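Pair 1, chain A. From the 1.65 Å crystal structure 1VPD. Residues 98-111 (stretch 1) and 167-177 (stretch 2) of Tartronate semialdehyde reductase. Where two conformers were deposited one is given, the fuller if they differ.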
# COMPACT_ATOMS: atom_id res chain seq x y z
N MSE A 98 7.92 -3.44 1.96
CA MSE A 98 6.98 -2.99 0.95
C MSE A 98 5.77 -2.27 1.57
O MSE A 98 4.82 -1.92 0.86
CB MSE A 98 6.55 -4.18 0.09
CG MSE A 98 7.78 -4.84 -0.59
SE MSE A 98 7.42 -6.22 -1.89
CE MSE A 98 7.17 -5.10 -3.46
N SER A 99 5.85 -2.02 2.87
CA SER A 99 4.85 -1.24 3.60
C SER A 99 4.91 0.23 3.19
O SER A 99 5.97 0.75 2.81
CB SER A 99 5.12 -1.32 5.10
OG SER A 99 5.34 -2.66 5.54
N SER A 100 3.79 0.91 3.32
CA SER A 100 3.75 2.35 3.20
C SER A 100 3.97 2.96 4.57
O SER A 100 3.09 2.86 5.45
CB SER A 100 2.40 2.79 2.66
OG SER A 100 2.15 2.23 1.39
N ILE A 101 5.14 3.55 4.80
CA ILE A 101 5.46 4.16 6.10
C ILE A 101 6.15 5.50 5.92
O ILE A 101 6.63 5.80 4.83
CB ILE A 101 6.31 3.22 7.02
CG1 ILE A 101 7.76 3.07 6.53
CG2 ILE A 101 5.65 1.88 7.16
CD1 ILE A 101 8.65 2.26 7.50
N ALA A 102 6.23 6.28 6.98
CA ALA A 102 6.89 7.59 6.93
C ALA A 102 8.32 7.44 6.44
O ALA A 102 9.04 6.58 6.96
CB ALA A 102 6.88 8.25 8.30
N PRO A 103 8.76 8.22 5.46
CA PRO A 103 10.17 8.14 5.02
C PRO A 103 11.21 8.20 6.14
O PRO A 103 12.19 7.44 6.09
CB PRO A 103 10.31 9.33 4.07
CG PRO A 103 8.96 9.55 3.53
CD PRO A 103 7.97 9.12 4.59
N LEU A 104 10.98 9.04 7.15
CA LEU A 104 11.88 9.11 8.31
C LEU A 104 11.97 7.76 9.02
O LEU A 104 13.04 7.37 9.48
CB LEU A 104 11.43 10.17 9.30
CG LEU A 104 12.15 10.17 10.67
CD1 LEU A 104 13.59 10.56 10.49
CD2 LEU A 104 11.47 11.08 11.71
N ALA A 105 10.84 7.07 9.12
CA ALA A 105 10.83 5.74 9.74
C ALA A 105 11.63 4.72 8.93
O ALA A 105 12.38 3.91 9.52
CB ALA A 105 9.42 5.26 9.99
N SER A 106 11.49 4.72 7.60
CA SER A 106 12.31 3.86 6.76
C SER A 106 13.79 4.10 7.05
O SER A 106 14.57 3.14 7.20
CB SER A 106 12.05 4.10 5.26
OG SER A 106 10.72 3.78 4.93
N ARG A 107 14.18 5.36 7.12
CA ARG A 107 15.59 5.71 7.36
C ARG A 107 16.07 5.27 8.75
O ARG A 107 17.18 4.73 8.88
CB ARG A 107 15.82 7.22 7.19
CG ARG A 107 15.69 7.73 5.76
CD ARG A 107 16.15 9.20 5.54
NE ARG A 107 15.42 10.15 6.40
CZ ARG A 107 14.39 10.91 6.03
NH1 ARG A 107 13.91 10.89 4.79
NH2 ARG A 107 13.83 11.72 6.94
N GLU A 108 15.22 5.44 9.75
CA GLU A 108 15.52 5.00 11.12
C GLU A 108 15.71 3.49 11.22
O GLU A 108 16.66 3.00 11.85
CB GLU A 108 14.41 5.41 12.07
CG GLU A 108 14.40 6.88 12.40
CD GLU A 108 13.20 7.31 13.24
OE1 GLU A 108 12.11 6.68 13.20
OE2 GLU A 108 13.37 8.30 13.95
N ILE A 109 14.78 2.75 10.62
CA ILE A 109 14.82 1.29 10.65
C ILE A 109 16.05 0.82 9.85
O ILE A 109 16.77 -0.10 10.27
CB ILE A 109 13.53 0.70 10.05
CG1 ILE A 109 12.33 1.07 10.94
CG2 ILE A 109 13.66 -0.81 9.91
CD1 ILE A 109 11.00 0.93 10.26
N SER A 110 16.30 1.45 8.71
CA SER A 110 17.49 1.12 7.91
C SER A 110 18.79 1.30 8.71
O SER A 110 19.70 0.45 8.66
CB SER A 110 17.53 1.97 6.64
OG SER A 110 18.70 1.70 5.87
N ASP A 111 18.89 2.40 9.44
CA ASP A 111 20.10 2.68 10.23
C ASP A 111 20.27 1.65 11.34
O ASP A 111 21.40 1.19 11.59
CB ASP A 111 20.05 4.07 10.86
CG ASP A 111 20.30 5.17 9.85
OD1 ASP A 111 20.79 4.90 8.74
OD2 ASP A 111 20.03 6.36 10.12
N ASP A 167 17.78 7.10 -2.80
CA ASP A 167 18.35 6.49 -1.60
C ASP A 167 17.21 6.05 -0.67
O ASP A 167 16.04 6.36 -0.91
CB ASP A 167 19.22 7.49 -0.83
CG ASP A 167 20.47 7.93 -1.59
OD1 ASP A 167 20.89 7.25 -2.54
OD2 ASP A 167 21.09 8.96 -1.27
N ILE A 168 17.57 5.34 0.39
CA ILE A 168 16.61 4.81 1.35
C ILE A 168 15.65 5.92 1.81
O ILE A 168 16.07 7.01 2.18
CB ILE A 168 17.33 4.13 2.55
CG1 ILE A 168 16.32 3.50 3.52
CG2 ILE A 168 18.28 5.11 3.29
CD1 ILE A 168 15.66 2.24 3.01
N GLY A 169 14.36 5.60 1.77
CA GLY A 169 13.29 6.55 2.04
C GLY A 169 12.62 7.13 0.82
O GLY A 169 11.48 7.58 0.90
N ALA A 170 13.29 7.09 -0.33
CA ALA A 170 12.76 7.65 -1.56
C ALA A 170 11.59 6.86 -2.09
O ALA A 170 10.71 7.44 -2.75
CB ALA A 170 13.85 7.80 -2.64
N GLY A 171 11.55 5.57 -1.80
CA GLY A 171 10.38 4.78 -2.15
C GLY A 171 9.14 5.34 -1.46
O GLY A 171 8.11 5.56 -2.09
N ASN A 172 9.25 5.55 -0.16
CA ASN A 172 8.14 6.11 0.59
C ASN A 172 7.85 7.56 0.27
O ASN A 172 6.69 7.93 0.27
CB ASN A 172 8.29 5.85 2.08
CG ASN A 172 7.80 4.45 2.43
OD1 ASN A 172 6.64 4.12 2.19
ND2 ASN A 172 8.69 3.61 2.93
N VAL A 173 8.84 8.37 -0.09
CA VAL A 173 8.52 9.72 -0.57
C VAL A 173 7.68 9.61 -1.84
O VAL A 173 6.69 10.32 -2.00
CB VAL A 173 9.79 10.57 -0.83
CG1 VAL A 173 9.45 11.87 -1.54
CG2 VAL A 173 10.50 10.87 0.45
N THR A 174 8.05 8.70 -2.74
CA THR A 174 7.34 8.50 -3.99
C THR A 174 5.92 8.00 -3.69
O THR A 174 4.96 8.45 -4.32
CB THR A 174 8.12 7.53 -4.89
OG1 THR A 174 9.42 8.07 -5.17
CG2 THR A 174 7.45 7.37 -6.25
N LYS A 175 5.81 7.10 -2.72
CA LYS A 175 4.49 6.62 -2.28
C LYS A 175 3.63 7.74 -1.66
O LYS A 175 2.41 7.72 -1.82
CB LYS A 175 4.63 5.43 -1.32
CG LYS A 175 3.30 4.84 -0.83
CD LYS A 175 2.39 4.28 -1.94
CE LYS A 175 1.26 3.44 -1.36
NZ LYS A 175 0.23 3.08 -2.39
N LEU A 176 4.22 8.70 -0.96
CA LEU A 176 3.45 9.86 -0.47
C LEU A 176 2.85 10.64 -1.64
O LEU A 176 1.66 10.95 -1.65
CB LEU A 176 4.26 10.78 0.44
CG LEU A 176 4.82 10.14 1.72
CD1 LEU A 176 5.65 11.15 2.49
CD2 LEU A 176 3.71 9.56 2.58
N ALA A 177 3.67 10.94 -2.64
CA ALA A 177 3.15 11.57 -3.87
C ALA A 177 2.04 10.73 -4.50
O ALA A 177 1.00 11.23 -4.91
CB ALA A 177 4.29 11.77 -4.85
O HOH W 1 8.57 0.66 2.52

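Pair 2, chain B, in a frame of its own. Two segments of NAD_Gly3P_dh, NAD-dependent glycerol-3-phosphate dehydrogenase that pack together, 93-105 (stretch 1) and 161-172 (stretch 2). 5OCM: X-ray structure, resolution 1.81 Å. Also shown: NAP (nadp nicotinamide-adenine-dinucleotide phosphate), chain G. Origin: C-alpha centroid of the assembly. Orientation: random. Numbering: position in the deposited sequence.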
# COMPACT_ATOMS: atom_id res chain seq x y z
N THR B 93 18.85 -8.97 12.15
CA THR B 93 19.20 -9.25 10.75
C THR B 93 17.98 -9.85 10.01
O THR B 93 17.31 -10.69 10.56
CB THR B 93 20.38 -10.25 10.72
OG1 THR B 93 21.46 -9.67 11.48
CG2 THR B 93 20.82 -10.56 9.34
N SER B 94 17.74 -9.45 8.76
CA SER B 94 16.69 -10.05 7.94
C SER B 94 16.93 -11.54 7.69
O SER B 94 18.05 -12.00 7.61
CB SER B 94 16.52 -9.32 6.62
OG SER B 94 16.37 -7.96 6.82
N GLY B 95 15.84 -12.28 7.55
CA GLY B 95 15.95 -13.71 7.19
C GLY B 95 14.61 -14.40 7.19
O GLY B 95 13.58 -13.73 7.27
N THR B 96 14.62 -15.71 7.14
CA THR B 96 13.40 -16.54 7.08
C THR B 96 13.12 -17.09 8.49
O THR B 96 13.99 -17.08 9.39
CB THR B 96 13.58 -17.72 6.14
OG1 THR B 96 14.64 -18.56 6.63
CG2 THR B 96 13.91 -17.24 4.71
N SER B 97 11.93 -17.62 8.66
CA SER B 97 11.53 -18.21 9.93
C SER B 97 12.41 -19.43 10.27
O SER B 97 12.81 -19.62 11.42
CB SER B 97 10.03 -18.54 9.95
OG SER B 97 9.73 -19.58 9.05
N GLU B 98 12.74 -20.21 9.25
CA GLU B 98 13.65 -21.33 9.43
C GLU B 98 15.03 -20.88 9.97
O GLU B 98 15.60 -21.50 10.85
CB GLU B 98 13.85 -22.10 8.14
CG GLU B 98 14.70 -23.35 8.29
CD GLU B 98 14.78 -24.17 6.99
OE1 GLU B 98 14.49 -23.79 5.85
OE2 GLU B 98 15.18 -25.28 7.16
N GLN B 99 15.57 -19.81 9.41
CA GLN B 99 16.88 -19.30 9.86
C GLN B 99 16.81 -18.82 11.31
O GLN B 99 17.71 -19.13 12.12
CB GLN B 99 17.36 -18.18 8.94
CG GLN B 99 17.76 -18.67 7.57
CD GLN B 99 17.97 -17.57 6.53
OE1 GLN B 99 17.49 -16.47 6.71
NE2 GLN B 99 18.69 -17.89 5.46
N ALA B 100 15.71 -18.13 11.66
CA ALA B 100 15.54 -17.63 13.00
C ALA B 100 15.49 -18.80 14.00
O ALA B 100 16.09 -18.71 15.08
CB ALA B 100 14.28 -16.81 13.10
N ARG B 101 14.77 -19.85 13.64
CA ARG B 101 14.65 -21.00 14.55
C ARG B 101 16.00 -21.73 14.68
O ARG B 101 16.29 -22.28 15.76
CB ARG B 101 13.52 -21.96 14.09
CG ARG B 101 12.16 -21.34 14.24
CD ARG B 101 11.00 -22.26 13.92
NE ARG B 101 9.75 -21.45 13.79
CZ ARG B 101 9.05 -21.23 12.67
NH1 ARG B 101 9.44 -21.75 11.52
NH2 ARG B 101 7.99 -20.43 12.70
N ALA B 102 16.80 -21.74 13.63
CA ALA B 102 18.12 -22.35 13.66
C ALA B 102 19.03 -21.58 14.63
O ALA B 102 19.69 -22.19 15.47
CB ALA B 102 18.75 -22.44 12.27
N THR B 103 19.05 -20.24 14.54
CA THR B 103 19.83 -19.46 15.51
C THR B 103 19.29 -19.61 16.92
O THR B 103 20.07 -19.73 17.87
CB THR B 103 19.90 -17.98 15.08
OG1 THR B 103 20.48 -17.94 13.77
CG2 THR B 103 20.78 -17.17 16.06
N ALA B 104 17.98 -19.71 17.08
CA ALA B 104 17.40 -19.95 18.39
C ALA B 104 17.86 -21.28 19.01
O ALA B 104 18.12 -21.33 20.22
CB ALA B 104 15.87 -19.87 18.37
N GLU B 105 17.95 -22.32 18.19
CA GLU B 105 18.43 -23.63 18.65
C GLU B 105 19.91 -23.55 19.08
O GLU B 105 20.28 -24.05 20.15
CB GLU B 105 18.20 -24.69 17.58
CG GLU B 105 18.82 -26.08 17.91
CD GLU B 105 18.36 -27.21 16.99
OE1 GLU B 105 18.11 -26.90 15.83
OE2 GLU B 105 18.25 -28.40 17.46
N ALA B 161 6.19 -16.28 21.58
CA ALA B 161 7.33 -17.13 21.96
C ALA B 161 8.12 -17.79 20.84
O ALA B 161 9.31 -18.04 20.98
CB ALA B 161 6.80 -18.22 22.92
N ASP B 162 7.46 -18.12 19.73
CA ASP B 162 8.16 -18.69 18.60
C ASP B 162 9.06 -17.68 17.93
O ASP B 162 8.58 -16.74 17.28
CB ASP B 162 7.14 -19.28 17.57
CG ASP B 162 7.75 -19.62 16.21
OD1 ASP B 162 8.95 -19.96 16.06
OD2 ASP B 162 6.97 -19.55 15.23
N HIS B 163 10.36 -17.92 17.98
CA HIS B 163 11.38 -17.01 17.42
C HIS B 163 11.17 -16.74 15.94
O HIS B 163 11.51 -15.67 15.48
CB HIS B 163 12.76 -17.58 17.64
CG HIS B 163 13.20 -17.56 19.07
ND1 HIS B 163 13.02 -18.63 19.92
CD2 HIS B 163 13.84 -16.61 19.79
CE1 HIS B 163 13.54 -18.36 21.09
NE2 HIS B 163 14.02 -17.12 21.05
N GLY B 164 10.62 -17.70 15.18
CA GLY B 164 10.34 -17.51 13.76
C GLY B 164 9.26 -16.56 13.40
O GLY B 164 9.14 -16.16 12.24
N LEU B 165 8.44 -16.13 14.35
CA LEU B 165 7.27 -15.25 14.01
C LEU B 165 7.73 -13.95 13.47
O LEU B 165 7.09 -13.40 12.57
CB LEU B 165 6.41 -14.98 15.25
CG LEU B 165 5.39 -16.06 15.61
CD1 LEU B 165 4.83 -15.73 17.01
CD2 LEU B 165 4.33 -16.18 14.53
N SER B 166 8.81 -13.36 14.04
CA SER B 166 9.28 -12.07 13.61
C SER B 166 9.57 -12.05 12.11
O SER B 166 9.16 -11.12 11.38
CB SER B 166 10.51 -11.62 14.42
OG SER B 166 10.11 -11.32 15.74
N SER B 167 10.25 -13.10 11.63
CA SER B 167 10.59 -13.23 10.22
C SER B 167 9.41 -13.47 9.31
O SER B 167 9.34 -12.98 8.17
CB SER B 167 11.67 -14.33 10.06
OG SER B 167 12.89 -13.79 10.57
N LEU B 168 8.45 -14.27 9.79
CA LEU B 168 7.23 -14.51 9.03
C LEU B 168 6.45 -13.24 8.84
O LEU B 168 6.06 -12.89 7.69
CB LEU B 168 6.41 -15.53 9.80
CG LEU B 168 5.27 -16.14 9.10
CD1 LEU B 168 5.76 -16.92 7.89
CD2 LEU B 168 4.57 -17.11 10.06
N TYR B 169 6.24 -12.50 9.93
CA TYR B 169 5.61 -11.17 9.81
C TYR B 169 6.42 -10.23 8.94
O TYR B 169 5.87 -9.54 8.10
CB TYR B 169 5.41 -10.47 11.17
CG TYR B 169 4.15 -10.86 11.91
CD1 TYR B 169 4.02 -12.11 12.55
CD2 TYR B 169 3.09 -9.95 12.03
CE1 TYR B 169 2.88 -12.41 13.27
CE2 TYR B 169 1.96 -10.27 12.75
CZ TYR B 169 1.85 -11.48 13.36
OH TYR B 169 0.69 -11.71 14.08
N ASP B 170 7.72 -10.22 9.14
CA ASP B 170 8.61 -9.31 8.38
C ASP B 170 8.48 -9.52 6.86
O ASP B 170 8.20 -8.54 6.15
CB ASP B 170 10.04 -9.56 8.84
CG ASP B 170 11.08 -8.63 8.23
OD1 ASP B 170 10.75 -7.48 7.87
OD2 ASP B 170 12.25 -9.06 8.13
N VAL B 171 8.63 -10.74 6.39
CA VAL B 171 8.58 -10.91 4.92
C VAL B 171 7.19 -10.63 4.37
O VAL B 171 7.08 -10.05 3.28
CB VAL B 171 9.10 -12.29 4.44
CG1 VAL B 171 10.50 -12.52 4.89
CG2 VAL B 171 8.21 -13.43 4.94
N ALA B 172 6.16 -10.96 5.12
CA ALA B 172 4.77 -10.64 4.72
C ALA B 172 4.58 -9.15 4.59
O ALA B 172 4.02 -8.67 3.62
CB ALA B 172 3.75 -11.22 5.73
PA NAP G . 24.43 -2.86 4.81
O1A NAP G . 24.61 -1.34 4.77
O2A NAP G . 24.72 -3.46 3.51
O5B NAP G . 25.33 -3.55 5.99
C5B NAP G . 25.63 -4.95 5.93
C4B NAP G . 26.37 -5.19 7.21
O4B NAP G . 26.62 -6.57 7.42
C3B NAP G . 27.75 -4.47 7.32
O3B NAP G . 28.00 -3.99 8.66
C2B NAP G . 28.71 -5.62 6.95
O2B NAP G . 30.08 -5.41 7.36
C1B NAP G . 28.04 -6.77 7.65
N9A NAP G . 28.45 -8.07 7.16
C8A NAP G . 28.19 -8.66 5.99
N7A NAP G . 28.73 -9.87 5.92
C5A NAP G . 29.38 -10.05 7.09
C6A NAP G . 30.17 -11.12 7.68
N6A NAP G . 30.39 -12.29 6.96
N1A NAP G . 30.75 -10.90 8.88
C2A NAP G . 30.55 -9.77 9.58
N3A NAP G . 29.81 -8.74 9.13
C4A NAP G . 29.22 -8.87 7.91
O3 NAP G . 22.97 -3.34 5.17
PN NAP G . 21.94 -2.52 6.16
O1N NAP G . 21.04 -1.70 5.33
O2N NAP G . 22.67 -2.05 7.43
O5D NAP G . 21.07 -3.84 6.50
C5D NAP G . 21.50 -4.68 7.58
C4D NAP G . 20.33 -5.59 7.90
O4D NAP G . 19.19 -4.75 8.34
C3D NAP G . 19.94 -6.45 6.69
O3D NAP G . 19.55 -7.77 7.10
C2D NAP G . 18.73 -5.65 6.17
O2D NAP G . 17.79 -6.38 5.37
C1D NAP G . 18.13 -5.14 7.50
N1N NAP G . 17.29 -3.97 7.34
C2N NAP G . 17.74 -2.87 6.78
C3N NAP G . 16.91 -1.75 6.60
C7N NAP G . 17.33 -0.51 5.91
O7N NAP G . 16.42 0.32 5.71
N7N NAP G . 18.57 -0.34 5.55
C4N NAP G . 15.59 -1.79 7.09
C5N NAP G . 15.19 -2.94 7.77
C6N NAP G . 16.07 -4.00 7.87
P2B NAP G . 31.07 -4.60 6.39
O1X NAP G . 30.80 -3.16 6.66
O2X NAP G . 32.38 -5.16 6.85
O3X NAP G . 30.81 -5.15 4.99
O HOH W 2 14.08 -7.23 8.07
O HOH W 3 13.49 -10.90 6.16
O HOH W 4 13.34 -11.01 9.18
O HOH W 5 15.56 -14.78 10.16

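Pair 1 and pair 2 share one backbone arrangement: 14 central residues superpose with an RMSD of 0.5 Å. In each, a loop leads into a helix in the first stretch, and a turn leads into a helix in the second. In pair 1 the two helices run nearly antiparallel, at 165°, with their axes 8.7 Å apart at closest approach. The backbones come closest at matching positions, with CA of Pro A103 4.6 Å from CA of Gly A169 and CA of Ser B97 4.1 Å from CA of Gly B164.

The glycine is common to both pairs, and in both a CB would point toward the other stretch. At Gly A169 an ideal CB would lie 3.4 Å from CG of Arg A107, and the backbone angles (100/-21) by themselves call for glycine. The angles of Gly B164 (-69/-13) do not themselves demand glycine, but there an ideal CB would clash with NH2 of Arg B101, at 2.6 Å, and sit tightly against CB of Ser B97, at 3.2 Å.

The matched arginines are used differently. Arg A107 packs its aliphatic CG 3.7 Å from O of Ile A168. Arg B101 instead extends over Gly B164 and forms a two-pronged salt bridge with Asp B162, NE to OD1 at 2.8 Å and NH2 to OD2 at 2.9 Å. The same OD1 of Asp B162 accepts from N of Gly B164 at 2.9 Å, so one carboxylate both caps the turn and ties the stretches together. Its counterpart, Asp A167, makes no contact across the pair.

Asn A172 and Ser B167 occupy the next shared site. The longer Asn A172 reaches both the opposing loop and the helix that follows it: its OD1 accepts from N of Ile A101 at 3.1 Å, and its ND2 donates a weak hydrogen bond to OG of Ser A106, in the helix, at 2.9 Å. Opposite Ser B167 the matching residues are Gly B95 and Ala B100, and water supplies much of the polar linkage. One water bonds both OG of Ser B167 (2.9 Å) and O of Thr B96 (2.9 Å); another joins the same OG (3.1 Å) to N of Gly B95 (3.2 Å).

Apolar packing also differs. Both Pro A103 and Ser B97 set CB against the glycine carbonyl, Pro A103 CB 3.8 Å from Gly A169 O and Ser B97 CB 3.4 Å from Gly B164 O; the proline ring adds apolar contacts, CG 3.7 Å from CG2 of Val A173 and CD 3.7 Å from CD1 of Leu A176. Farther along, CB of Ser A110 meets CG1 of Ile A168 at 3.7 Å; in pair 2, CB of Ala B104 lies over the ring face of His B163, 3.7 Å from the ring centroid, in a CH-pi contact.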